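Local coordinates for protein ribose-phosphate pyrophosphokinase (Thermus thermophilus, PDB 7PN0) that probably catalyses the transfer of the diphosphate group of ATP to ribose 5-phosphate, making phosphoribosyl pyrophosphate, at residues 3-8 / 17-22; 53-58 / 85-90; 124-129 / 288-293; 148-153 / 245-250. One frame throughout, in Å; residues are numbered along the deposited sequence.

Contact 1. Residues 3-8 / 17-22; sequences LLIFSG and AIAEAL
L3 and I5 of strand 3-7 meet I18 and A19 of helix 12-21 and L22 just after it. This helix follows the first strand of the N-terminal phosphoribosyltransferase-like domain and lies against one face of its parallel sheet. The contact is wholly apolar, about 195 Å² in all, and alternation along the strand explains it: L3 and I5 direct their side chains to the helix, while L4 turns from it.

I18 comes first on the helix. Its side chain stands at about a right angle to that of I5; how closely the two touch is doubtful, because I5 was modelled in two conformers and its CD1 comes nearer to I18 CG2 than normal packing allows. I18 also packs on F290 of helix 287-299. A19 follows, facing I5. The small A19 suits a close approach: its CA is 6.5 Å from I5 CA, and its CB lies 3.7 Å from I5 CG2. One turn past I18, L22 ends the segment with a longer, forked side chain, which suits the wider gap here, L22 CA being 9.4 Å from L3 CA. Across it L22 CD2 approaches L3 CD2 at 4.4 Å.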
loop_
_atom_site.group_PDB
_atom_site.type_symbol
_atom_site.label_atom_id
_atom_site.label_comp_id
_atom_site.label_asym_id
_atom_site.label_seq_id
_atom_site.Cartn_x
_atom_site.Cartn_y
_atom_site.Cartn_z
ATOM N N LEU A 3 23.049 -0.710 17.996
ATOM C CA LEU A 3 21.960 -1.471 18.623
ATOM C C LEU A 3 21.399 -0.641 19.789
ATOM O O LEU A 3 22.138 -0.310 20.704
ATOM C CB LEU A 3 22.574 -2.796 19.072
ATOM C CG LEU A 3 21.667 -3.717 19.884
ATOM C CD1 LEU A 3 20.353 -3.975 19.176
ATOM C CD2 LEU A 3 22.387 -5.036 20.145
ATOM N N LEU A 4 20.113 -0.347 19.796
ATOM C CA LEU A 4 19.471 0.534 20.781
ATOM C C LEU A 4 18.219 -0.147 21.320
ATOM O O LEU A 4 17.372 -0.639 20.528
ATOM C CB LEU A 4 19.125 1.849 20.104
ATOM C CG LEU A 4 20.302 2.660 19.535
ATOM C CD1 LEU A 4 19.787 3.964 18.945
ATOM C CD2 LEU A 4 21.324 2.990 20.621
ATOM N N ILE A 5 18.077 -0.174 22.639
ATOM C CA ILE A 5 16.923 -0.870 23.248
ATOM C C ILE A 5 16.180 0.139 24.112
ATOM O O ILE A 5 16.845 0.958 24.788
ATOM C CB ILE A 5 17.359 -2.174 23.951
ATOM C CG1 ILE A 5 16.207 -2.840 24.687
ATOM C CG2 ILE A 5 18.589 -2.014 24.827
ATOM C CD1 ILE A 5 16.393 -4.332 24.822
ATOM N N PHE A 6 14.852 0.150 23.974
ATOM C CA PHE A 6 13.924 1.003 24.748
ATOM C C PHE A 6 12.797 0.158 25.311
ATOM O O PHE A 6 12.591 -0.973 24.853
ATOM C CB PHE A 6 13.359 2.120 23.869
ATOM C CG PHE A 6 14.422 2.942 23.189
ATOM C CD1 PHE A 6 14.944 2.560 21.971
ATOM C CD2 PHE A 6 14.876 4.119 23.764
ATOM C CE1 PHE A 6 15.944 3.314 21.367
ATOM C CE2 PHE A 6 15.828 4.886 23.127
ATOM C CZ PHE A 6 16.384 4.473 21.953
ATOM N N SER A 7 12.034 0.738 26.240
ATOM C CA SER A 7 10.956 0.041 26.974
ATOM C C SER A 7 9.754 0.968 27.012
ATOM O O SER A 7 9.938 2.182 27.166
ATOM C CB SER A 7 11.404 -0.361 28.358
ATOM O OG SER A 7 10.379 -1.029 29.092
ATOM N N GLY A 8 8.572 0.398 26.878
ATOM C CA GLY A 8 7.344 1.048 27.341
ATOM C C GLY A 8 7.189 0.850 28.836
ATOM O O GLY A 8 8.199 0.476 29.478
ATOM N N ALA A 17 16.742 -5.810 32.019
ATOM C CA ALA A 17 17.549 -7.043 32.153
ATOM C C ALA A 17 18.077 -7.462 30.765
ATOM O O ALA A 17 19.224 -7.912 30.645
ATOM C CB ALA A 17 16.731 -8.123 32.831
ATOM N N ILE A 18 17.249 -7.317 29.732
ATOM C CA ILE A 18 17.676 -7.573 28.334
ATOM C C ILE A 18 18.856 -6.652 27.984
ATOM O O ILE A 18 19.869 -7.179 27.481
ATOM C CB ILE A 18 16.495 -7.404 27.368
ATOM C CG1 ILE A 18 15.428 -8.485 27.595
ATOM C CG2 ILE A 18 17.044 -7.403 25.958
ATOM C CD1 ILE A 18 14.099 -8.249 26.895
ATOM N N ALA A 19 18.737 -5.332 28.173
ATOM C CA ALA A 19 19.820 -4.368 27.864
ATOM C C ALA A 19 21.112 -4.770 28.607
ATOM O O ALA A 19 22.189 -4.776 28.002
ATOM C CB ALA A 19 19.433 -2.984 28.262
ATOM N N GLU A 20 20.986 -5.046 29.902
ATOM C CA GLU A 20 22.134 -5.402 30.776
ATOM C C GLU A 20 22.801 -6.666 30.234
ATOM O O GLU A 20 24.035 -6.626 30.098
ATOM C CB GLU A 20 21.660 -5.467 32.231
ATOM C CG GLU A 20 21.453 -4.077 32.825
ATOM C CD GLU A 20 20.741 -3.965 34.175
ATOM O OE1 GLU A 20 20.558 -2.810 34.645
ATOM O OE2 GLU A 20 20.375 -5.022 34.778
ATOM N N ALA A 21 22.028 -7.674 29.804
ATOM C CA ALA A 21 22.534 -8.941 29.251
ATOM C C ALA A 21 23.242 -8.648 27.925
ATOM O O ALA A 21 24.168 -9.380 27.617
ATOM C CB ALA A 21 21.435 -9.957 29.086
ATOM N N LEU A 22 22.886 -7.569 27.210
ATOM C CA LEU A 22 23.586 -7.173 25.944
ATOM C C LEU A 22 24.824 -6.317 26.283
ATOM O O LEU A 22 25.512 -5.949 25.370
ATOM C CB LEU A 22 22.611 -6.370 25.061
ATOM C CG LEU A 22 21.431 -7.140 24.460
ATOM C CD1 LEU A 22 20.371 -6.190 23.975
ATOM C CD2 LEU A 22 21.887 -8.024 23.332
#

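Contact 2. Residues 53-58 / 85-90; sequences FIVQSF and TAVIPY
I54 grips strand 83-88 with both backbone polar atoms: its N donates to T85 O at 2.9 Å, and its O accepts from V87 N at 2.8 Å. Q56 N continues the ladder to V87 O, nearly straight at 163°. Past the paired strands F58 N bonds to Y90 O at 3.0 Å, while S57 OG takes the N-H of Y90 in a longer, more bent bond (3.2 Å, 137°). S57 suits this place because its OG can accept from Y90 N and bond T272 O while P89 CD packs on it at 3.2 Å.

Side chains fill in around this parallel pairing. The F53 ring runs beside T85, pointing the same way, with CD2 3.5 Å from T85 CB, and V87 CG2 sits at its edge in the ring plane. V55 CG2 faces V87 CB, and its CG1 touches P89 CG; beta-branched residues suit such strands. Beyond them F58 CE1 meets I88 CG2 at 3.7 Å.

The strands belong to a beta-alpha-beta crossover whose helix 62-78 packs on I54, F58 and I88. F53 and V87, on the other face, and P89 beyond them, meet helix 287-299, and strand 3-7 flanks strand 51-55 in the sheet.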
loop_
_atom_site.group_PDB
_atom_site.type_symbol
_atom_site.label_atom_id
_atom_site.label_comp_id
_atom_site.label_asym_id
_atom_site.label_seq_id
_atom_site.Cartn_x
_atom_site.Cartn_y
_atom_site.Cartn_z
ATOM N N PHE A 53 14.994 -1.576 19.108
ATOM C CA PHE A 53 14.191 -2.673 19.676
ATOM C C PHE A 53 13.368 -2.075 20.811
ATOM O O PHE A 53 13.905 -1.481 21.804
ATOM C CB PHE A 53 15.106 -3.798 20.185
ATOM C CG PHE A 53 15.839 -4.508 19.085
ATOM C CD1 PHE A 53 16.971 -3.964 18.509
ATOM C CD2 PHE A 53 15.313 -5.667 18.524
ATOM C CE1 PHE A 53 17.605 -4.580 17.441
ATOM C CE2 PHE A 53 15.960 -6.291 17.464
ATOM C CZ PHE A 53 17.110 -5.747 16.936
ATOM N N ILE A 54 12.065 -2.235 20.731
ATOM C CA ILE A 54 11.187 -1.575 21.734
ATOM C C ILE A 54 10.462 -2.692 22.432
ATOM O O ILE A 54 9.759 -3.437 21.743
ATOM C CB ILE A 54 10.227 -0.566 21.114
ATOM C CG1 ILE A 54 10.955 0.570 20.418
ATOM C CG2 ILE A 54 9.192 -0.070 22.104
ATOM C CD1 ILE A 54 10.136 1.106 19.278
ATOM N N VAL A 55 10.630 -2.786 23.746
ATOM C CA VAL A 55 10.001 -3.867 24.559
ATOM C C VAL A 55 8.641 -3.413 25.114
ATOM O O VAL A 55 8.539 -2.444 25.905
ATOM C CB VAL A 55 10.950 -4.316 25.685
ATOM C CG1 VAL A 55 10.422 -5.496 26.449
ATOM C CG2 VAL A 55 12.334 -4.642 25.145
ATOM N N GLN A 56 7.615 -4.205 24.865
ATOM C CA GLN A 56 6.274 -3.970 25.479
ATOM C C GLN A 56 5.498 -5.272 25.507
ATOM O O GLN A 56 5.358 -5.896 24.446
ATOM C CB GLN A 56 5.499 -2.914 24.698
ATOM C CG GLN A 56 4.228 -2.492 25.412
ATOM C CD GLN A 56 4.495 -1.362 26.372
ATOM O OE1 GLN A 56 5.284 -1.477 27.317
ATOM N NE2 GLN A 56 3.870 -0.238 26.107
ATOM N N SER A 57 5.011 -5.674 26.693
ATOM C CA SER A 57 4.085 -6.821 26.845
ATOM C C SER A 57 2.662 -6.289 26.975
ATOM O O SER A 57 2.465 -5.154 27.470
ATOM C CB SER A 57 4.471 -7.725 27.991
ATOM O OG SER A 57 5.582 -8.501 27.621
ATOM N N PHE A 58 1.687 -7.098 26.549
ATOM C CA PHE A 58 0.252 -6.750 26.555
ATOM C C PHE A 58 -0.340 -7.138 27.906
ATOM O O PHE A 58 -1.103 -8.096 27.987
ATOM C CB PHE A 58 -0.454 -7.457 25.401
ATOM C CG PHE A 58 -0.269 -6.788 24.073
ATOM C CD1 PHE A 58 0.982 -6.689 23.486
ATOM C CD2 PHE A 58 -1.344 -6.202 23.427
ATOM C CE1 PHE A 58 1.168 -6.002 22.296
ATOM C CE2 PHE A 58 -1.152 -5.554 22.210
ATOM C CZ PHE A 58 0.094 -5.513 21.628
ATOM N N THR A 85 12.170 -2.883 15.565
ATOM C CA THR A 85 11.591 -4.179 15.963
ATOM C C THR A 85 10.681 -3.968 17.169
ATOM O O THR A 85 11.168 -3.399 18.212
ATOM C CB THR A 85 12.696 -5.185 16.282
ATOM O OG1 THR A 85 13.534 -5.354 15.127
ATOM C CG2 THR A 85 12.123 -6.492 16.790
ATOM N N ALA A 86 9.455 -4.474 17.082
ATOM C CA ALA A 86 8.533 -4.585 18.222
ATOM C C ALA A 86 8.932 -5.857 18.966
ATOM O O ALA A 86 8.688 -6.945 18.470
ATOM C CB ALA A 86 7.086 -4.632 17.823
ATOM N N VAL A 87 9.500 -5.692 20.148
ATOM C CA VAL A 87 9.755 -6.828 21.067
ATOM C C VAL A 87 8.541 -6.943 21.982
ATOM O O VAL A 87 8.331 -6.088 22.837
ATOM C CB VAL A 87 11.071 -6.677 21.832
ATOM C CG1 VAL A 87 11.288 -7.890 22.699
ATOM C CG2 VAL A 87 12.234 -6.465 20.867
ATOM N N ILE A 88 7.756 -7.973 21.763
ATOM C CA ILE A 88 6.443 -8.168 22.428
ATOM C C ILE A 88 6.552 -9.506 23.118
ATOM O O ILE A 88 6.173 -10.532 22.558
ATOM C CB ILE A 88 5.268 -8.156 21.424
ATOM C CG1 ILE A 88 5.291 -6.883 20.578
ATOM C CG2 ILE A 88 3.966 -8.343 22.175
ATOM C CD1 ILE A 88 4.231 -6.874 19.483
ATOM N N PRO A 89 7.067 -9.538 24.359
ATOM C CA PRO A 89 7.293 -10.819 25.030
ATOM C C PRO A 89 5.987 -11.578 25.263
ATOM O O PRO A 89 5.983 -12.779 25.036
ATOM C CB PRO A 89 8.002 -10.441 26.337
ATOM C CG PRO A 89 8.588 -9.113 26.050
ATOM C CD PRO A 89 7.614 -8.400 25.117
ATOM N N TYR A 90 4.902 -10.885 25.601
ATOM C CA TYR A 90 3.565 -11.502 25.731
ATOM C C TYR A 90 2.565 -10.756 24.845
ATOM O O TYR A 90 2.245 -9.636 25.142
ATOM C CB TYR A 90 3.061 -11.515 27.161
ATOM C CG TYR A 90 1.643 -12.021 27.334
ATOM C CD1 TYR A 90 1.220 -13.201 26.740
ATOM C CD2 TYR A 90 0.700 -11.286 28.038
ATOM C CE1 TYR A 90 -0.099 -13.641 26.855
ATOM C CE2 TYR A 90 -0.615 -11.712 28.179
ATOM C CZ TYR A 90 -1.017 -12.889 27.572
ATOM O OH TYR A 90 -2.293 -13.339 27.739
#

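Contact 3. Residues 124-129 / 288-293; sequences LTMTLH and PLFAEA. With ADP (adenosine-5'-diphosphate), chain C; SO4 (sulfate ion), chain F.
F290 of helix 287-299 packs on strand 122-126 of the N-terminal sheet, in a helix-on-sheet layer of the phosphoribosyltransferase-like fold whose strand is followed, three residues on, by H129 of the ADP pocket. The helix runs roughly antiparallel to the strand, at 150°, with the axes 10.1 Å apart, a gap that large apolar side chains fill.

The F290 ring reaches in between L124 and M126, which both point at the helix because they alternate with T125. Its CZ lies 3.7 Å from M126 CB, while L124 slides past it in the opposite direction, L124 CD2 being 3.9 Å from F290 CD2. M126 lies alongside the ring, its unbranched chain bending at chi3 (-81°) to set CE against both F290 CE1 and L289 CD2, each at 3.7 Å. Its sulfur makes an oblique Met-aromatic contact, 5.3 Å from the centroid of the F290 ring. The small A293 allows L124 CD1 to approach its CB.

Beyond the strand, T127 OG1 bonds to O2 of a sulfate ion, probably from the crystallisation liquor, at 2.6 Å. H129 NE2 donates to the beta-phosphate oxygen O2B of ADP at 2.7 Å, and D219 holds the other ring nitrogen, which probably fixes the imidazole's orientation.

Strand 122-126 lies between strands 83-88 and 141-144, while A291 meets I18 and A21 of helix 12-21.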
loop_
_atom_site.group_PDB
_atom_site.type_symbol
_atom_site.label_atom_id
_atom_site.label_comp_id
_atom_site.label_asym_id
_atom_site.label_seq_id
_atom_site.Cartn_x
_atom_site.Cartn_y
_atom_site.Cartn_z
ATOM N N LEU A 124 9.576 -9.614 17.537
ATOM C CA LEU A 124 10.253 -10.654 18.358
ATOM C C LEU A 124 9.301 -10.986 19.495
ATOM O O LEU A 124 8.945 -10.051 20.213
ATOM C CB LEU A 124 11.600 -10.136 18.894
ATOM C CG LEU A 124 12.331 -11.084 19.854
ATOM C CD1 LEU A 124 12.576 -12.419 19.184
ATOM C CD2 LEU A 124 13.618 -10.435 20.380
ATOM N N THR A 125 8.886 -12.250 19.615
ATOM C CA THR A 125 7.852 -12.617 20.599
ATOM C C THR A 125 8.160 -14.006 21.130
ATOM O O THR A 125 9.033 -14.670 20.601
ATOM C CB THR A 125 6.441 -12.440 20.017
ATOM O OG1 THR A 125 5.453 -12.619 21.023
ATOM C CG2 THR A 125 6.111 -13.378 18.878
ATOM N N MET A 126 7.353 -14.466 22.071
ATOM C CA MET A 126 7.577 -15.795 22.687
ATOM C C MET A 126 6.220 -16.444 22.917
ATOM O O MET A 126 5.293 -15.755 23.318
ATOM C CB MET A 126 8.365 -15.695 23.989
ATOM C CG MET A 126 8.477 -17.013 24.742
ATOM S SD MET A 126 9.533 -16.835 26.231
ATOM C CE MET A 126 11.155 -16.966 25.503
ATOM N N THR A 127 6.149 -17.737 22.692
ATOM C CA THR A 127 4.947 -18.546 22.988
ATOM C C THR A 127 3.668 -17.809 22.548
ATOM O O THR A 127 2.786 -17.495 23.405
ATOM C CB THR A 127 4.925 -18.980 24.457
ATOM O OG1 THR A 127 6.189 -19.544 24.826
ATOM C CG2 THR A 127 3.812 -19.978 24.700
ATOM N N LEU A 128 3.455 -17.659 21.245
ATOM C CA LEU A 128 2.132 -17.212 20.715
ATOM C C LEU A 128 1.063 -18.221 21.101
ATOM O O LEU A 128 1.354 -19.418 21.129
ATOM C CB LEU A 128 2.188 -17.072 19.208
ATOM C CG LEU A 128 3.028 -15.899 18.754
ATOM C CD1 LEU A 128 3.267 -15.997 17.273
ATOM C CD2 LEU A 128 2.362 -14.583 19.129
ATOM N N HIS A 129 -0.111 -17.735 21.464
ATOM C CA HIS A 129 -1.255 -18.577 21.887
ATOM C C HIS A 129 -1.542 -19.643 20.830
ATOM O O HIS A 129 -1.789 -20.803 21.191
ATOM C CB HIS A 129 -2.486 -17.706 22.122
ATOM C CG HIS A 129 -3.681 -18.539 22.436
ATOM N ND1 HIS A 129 -3.782 -19.248 23.641
ATOM C CD2 HIS A 129 -4.772 -18.855 21.695
ATOM C CE1 HIS A 129 -4.926 -19.922 23.625
ATOM N NE2 HIS A 129 -5.558 -19.684 22.459
ATOM N N PRO A 288 17.752 -13.362 29.346
ATOM C CA PRO A 288 18.941 -13.782 28.613
ATOM C C PRO A 288 18.646 -14.338 27.216
ATOM O O PRO A 288 19.388 -14.097 26.306
ATOM C CB PRO A 288 19.585 -14.882 29.480
ATOM C CG PRO A 288 19.010 -14.598 30.875
ATOM C CD PRO A 288 17.589 -14.080 30.627
ATOM N N LEU A 289 17.537 -15.041 27.066
ATOM C CA LEU A 289 17.153 -15.585 25.744
ATOM C C LEU A 289 16.707 -14.443 24.836
ATOM O O LEU A 289 17.118 -14.413 23.670
ATOM C CB LEU A 289 16.055 -16.627 25.890
ATOM C CG LEU A 289 15.637 -17.288 24.571
ATOM C CD1 LEU A 289 16.829 -17.914 23.845
ATOM C CD2 LEU A 289 14.548 -18.296 24.808
ATOM N N PHE A 290 15.912 -13.497 25.322
ATOM C CA PHE A 290 15.535 -12.357 24.440
ATOM C C PHE A 290 16.786 -11.561 24.047
ATOM O O PHE A 290 16.926 -11.136 22.889
ATOM C CB PHE A 290 14.505 -11.464 25.128
ATOM C CG PHE A 290 13.090 -11.915 24.905
ATOM C CD1 PHE A 290 12.491 -12.867 25.716
ATOM C CD2 PHE A 290 12.336 -11.331 23.901
ATOM C CE1 PHE A 290 11.175 -13.255 25.510
ATOM C CE2 PHE A 290 11.019 -11.694 23.726
ATOM C CZ PHE A 290 10.448 -12.673 24.507
ATOM N N ALA A 291 17.698 -11.347 25.001
ATOM C CA ALA A 291 18.954 -10.619 24.710
ATOM C C ALA A 291 19.759 -11.349 23.620
ATOM O O ALA A 291 20.213 -10.691 22.678
ATOM C CB ALA A 291 19.726 -10.416 25.969
ATOM N N GLU A 292 19.889 -12.660 23.693
ATOM C CA GLU A 292 20.619 -13.455 22.690
ATOM C C GLU A 292 19.906 -13.319 21.340
ATOM O O GLU A 292 20.601 -13.186 20.339
ATOM C CB GLU A 292 20.746 -14.919 23.105
ATOM C CG GLU A 292 21.729 -15.704 22.251
ATOM C CD GLU A 292 23.104 -15.062 22.140
ATOM O OE1 GLU A 292 23.570 -14.515 23.156
ATOM O OE2 GLU A 292 23.689 -15.070 21.021
ATOM N N ALA A 293 18.571 -13.444 21.308
ATOM C CA ALA A 293 17.806 -13.303 20.043
ATOM C C ALA A 293 18.062 -11.907 19.444
ATOM O O ALA A 293 18.370 -11.789 18.234
ATOM C CB ALA A 293 16.344 -13.572 20.331
HETATM P PB ADP C . -8.554 -21.372 23.052
HETATM O O1B ADP C . -7.548 -22.462 22.655
HETATM O O2B ADP C . -8.251 -20.039 22.409
HETATM O O3B ADP C . -8.868 -21.250 24.530
HETATM P PA ADP C . -11.095 -20.967 22.079
HETATM O O1A ADP C . -10.710 -20.116 20.908
HETATM O O2A ADP C . -12.343 -21.777 21.983
HETATM O O3A ADP C . -9.899 -21.956 22.416
HETATM O "O5'" ADP C . -11.092 -20.075 23.439
HETATM C "C5'" ADP C . -11.117 -18.617 23.372
HETATM C "C4'" ADP C . -12.004 -18.033 24.456
HETATM O "O4'" ADP C . -11.323 -16.875 25.024
HETATM C "C3'" ADP C . -13.374 -17.500 24.004
HETATM O "O3'" ADP C . -13.864 -18.063 22.791
HETATM C "C2'" ADP C . -13.039 -16.061 23.626
HETATM O "O2'" ADP C . -14.180 -15.251 23.717
HETATM C "C1'" ADP C . -11.968 -15.688 24.648
HETATM N N9 ADP C . -10.969 -14.754 24.124
HETATM C C8 ADP C . -10.782 -14.354 22.814
HETATM N N7 ADP C . -9.825 -13.461 22.665
HETATM C C5 ADP C . -9.367 -13.251 23.957
HETATM C C6 ADP C . -8.371 -12.414 24.483
HETATM N N6 ADP C . -7.606 -11.635 23.718
HETATM N N1 ADP C . -8.156 -12.428 25.829
HETATM C C2 ADP C . -8.911 -13.249 26.572
HETATM N N3 ADP C . -9.863 -14.091 26.182
HETATM C C4 ADP C . -10.067 -14.035 24.858
HETATM S S SO4 F . 6.302 -22.759 22.945
HETATM O O1 SO4 F . 7.259 -23.248 21.984
HETATM O O2 SO4 F . 6.988 -21.833 23.820
HETATM O O3 SO4 F . 5.761 -23.878 23.752
HETATM O O4 SO4 F . 5.251 -22.069 22.277
#

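Contact 4. Residues 148-153 / 245-250; sequences PVIANY and AATHGV
I150, on helix 147-157, points its side chain at the end of strand 241-246 and carries most of this small contact of 159 Å². CG1 is anti to the carbonyl carbon (chi1 -70°), and the extended second torsion, -179°, takes CD1 on to the chain corner at T247. There CD1 lies 3.9 Å from A246 C and equally 3.9 Å from T247 OG1, with the I150 and T247 side chains crossing at about a right angle. The other branch, CG2, meets the methyl of A245, at 4.0 Å from its CB. A beta-branched isoleucine can thus touch the strand and the turn at once.

One helical turn on, Y153 approaches the same methyl obliquely, its CD2 4.5 Å from A245 CB. The ring's hydroxyl bonds to E266, so the residue combines an apolar flank with a satisfied polar end. A245 suits its place because a single methyl meets both larger side chains, while A246, next in the strand, turns from the helix toward I221.

T247 adds only its hydroxyl to the meeting with I150, and that OG1 is hydrogen-bonded to T127 OG1. Its CG2 lies 3.5 Å above one face of the H248 ring, offset toward the rim. H248 is held through both ring nitrogens, by T272 and T127.

This is helix-on-sheet packing at the C-terminal end of a parallel strand in an alpha/beta fold, where the side chain of T247 comes within about 4 Å of a sulfate ion, probably from the crystallisation liquor.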
loop_
_atom_site.group_PDB
_atom_site.type_symbol
_atom_site.label_atom_id
_atom_site.label_comp_id
_atom_site.label_asym_id
_atom_site.label_seq_id
_atom_site.Cartn_x
_atom_site.Cartn_y
_atom_site.Cartn_z
ATOM N N PRO A 148 12.775 -25.032 26.232
ATOM C CA PRO A 148 13.995 -25.376 26.966
ATOM C C PRO A 148 13.985 -24.820 28.400
ATOM O O PRO A 148 14.425 -25.522 29.309
ATOM C CB PRO A 148 15.124 -24.784 26.107
ATOM C CG PRO A 148 14.499 -24.684 24.722
ATOM C CD PRO A 148 13.071 -24.301 24.997
ATOM N N VAL A 149 13.447 -23.607 28.616
ATOM C CA VAL A 149 13.540 -22.970 29.955
ATOM C C VAL A 149 12.565 -23.702 30.885
ATOM O O VAL A 149 12.911 -23.905 32.094
ATOM C CB VAL A 149 13.280 -21.450 29.899
ATOM C CG1 VAL A 149 13.045 -20.875 31.284
ATOM C CG2 VAL A 149 14.445 -20.701 29.244
ATOM N N ILE A 150 11.396 -24.100 30.380
ATOM C CA ILE A 150 10.339 -24.774 31.210
ATOM C C ILE A 150 10.810 -26.191 31.560
ATOM O O ILE A 150 10.648 -26.618 32.740
ATOM C CB ILE A 150 8.980 -24.771 30.485
ATOM C CG1 ILE A 150 8.409 -23.354 30.435
ATOM C CG2 ILE A 150 7.993 -25.767 31.098
ATOM C CD1 ILE A 150 7.074 -23.237 29.766
ATOM N N ALA A 151 11.359 -26.912 30.595
ATOM C CA ALA A 151 11.894 -28.274 30.836
ATOM C C ALA A 151 13.074 -28.200 31.847
ATOM O O ALA A 151 13.133 -29.021 32.784
ATOM C CB ALA A 151 12.264 -28.901 29.517
ATOM N N ASN A 152 13.957 -27.221 31.736
ATOM C CA ASN A 152 15.079 -27.023 32.696
ATOM C C ASN A 152 14.526 -26.850 34.116
ATOM O O ASN A 152 15.039 -27.496 35.082
ATOM C CB ASN A 152 15.968 -25.848 32.302
ATOM C CG ASN A 152 17.176 -25.717 33.218
ATOM O OD1 ASN A 152 18.094 -26.513 33.112
ATOM N ND2 ASN A 152 17.169 -24.733 34.106
ATOM N N TYR A 153 13.510 -25.999 34.270
ATOM C CA TYR A 153 12.863 -25.725 35.566
ATOM C C TYR A 153 12.461 -27.065 36.185
ATOM O O TYR A 153 12.872 -27.380 37.323
ATOM C CB TYR A 153 11.621 -24.847 35.420
ATOM C CG TYR A 153 10.681 -24.960 36.592
ATOM C CD1 TYR A 153 11.025 -24.435 37.831
ATOM C CD2 TYR A 153 9.471 -25.614 36.482
ATOM C CE1 TYR A 153 10.167 -24.532 38.910
ATOM C CE2 TYR A 153 8.621 -25.754 37.565
ATOM C CZ TYR A 153 8.971 -25.217 38.794
ATOM O OH TYR A 153 8.091 -25.324 39.846
ATOM N N ALA A 245 3.556 -25.189 35.128
ATOM C CA ALA A 245 4.375 -24.131 34.527
ATOM C C ALA A 245 3.655 -23.581 33.306
ATOM O O ALA A 245 2.802 -24.281 32.723
ATOM C CB ALA A 245 5.743 -24.661 34.210
ATOM N N ALA A 246 3.987 -22.355 32.950
ATOM C CA ALA A 246 3.474 -21.694 31.736
ATOM C C ALA A 246 4.540 -20.728 31.266
ATOM O O ALA A 246 5.413 -20.352 32.103
ATOM C CB ALA A 246 2.170 -20.973 32.014
ATOM N N THR A 247 4.438 -20.266 30.027
ATOM C CA THR A 247 5.297 -19.145 29.578
ATOM C C THR A 247 4.849 -17.846 30.245
ATOM O O THR A 247 5.688 -17.160 30.912
ATOM C CB THR A 247 5.351 -19.015 28.056
ATOM O OG1 THR A 247 5.846 -20.252 27.512
ATOM C CG2 THR A 247 6.236 -17.855 27.704
ATOM N N HIS A 248 3.581 -17.495 30.069
ATOM C CA HIS A 248 3.050 -16.162 30.420
ATOM C C HIS A 248 2.274 -16.261 31.731
ATOM O O HIS A 248 1.187 -16.916 31.759
ATOM C CB HIS A 248 2.184 -15.624 29.282
ATOM C CG HIS A 248 2.839 -15.710 27.940
ATOM N ND1 HIS A 248 3.976 -14.990 27.636
ATOM C CD2 HIS A 248 2.469 -16.351 26.807
ATOM C CE1 HIS A 248 4.316 -15.226 26.382
ATOM N NE2 HIS A 248 3.427 -16.074 25.847
ATOM N N GLY A 249 2.826 -15.632 32.759
ATOM C CA GLY A 249 2.235 -15.546 34.098
ATOM C C GLY A 249 1.453 -14.274 34.173
ATOM O O GLY A 249 1.984 -13.250 34.667
ATOM N N VAL A 250 0.240 -14.317 33.626
ATOM C CA VAL A 250 -0.583 -13.099 33.486
ATOM C C VAL A 250 -1.257 -12.811 34.853
ATOM O O VAL A 250 -1.170 -11.662 35.334
ATOM C CB VAL A 250 -1.567 -13.249 32.319
ATOM C CG1 VAL A 250 -2.311 -11.952 32.112
ATOM C CG2 VAL A 250 -0.880 -13.730 31.042
#

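How the contacts relate
From the N terminus, contact 1 closes first, joining strand 3-7 to the helix directly after it. Contact 2 closes next, further along, over the crossover through helix 62-78; F6 bonds to F53 and V55, so the two share one sheet. Contact 3 opens on the neighbouring strand 122-126 and closes only near the C terminus, bringing helix 287-299 back against the N-terminal sheet and onto helix 12-21. Contact 4 nests inside that long loop, tying helix 147-157 to strand 241-246 of the second sheet. T127 with T247 and H248, and Y90 with H248, link contacts 3 and 2 to contact 4 where the two sheets' strand ends meet.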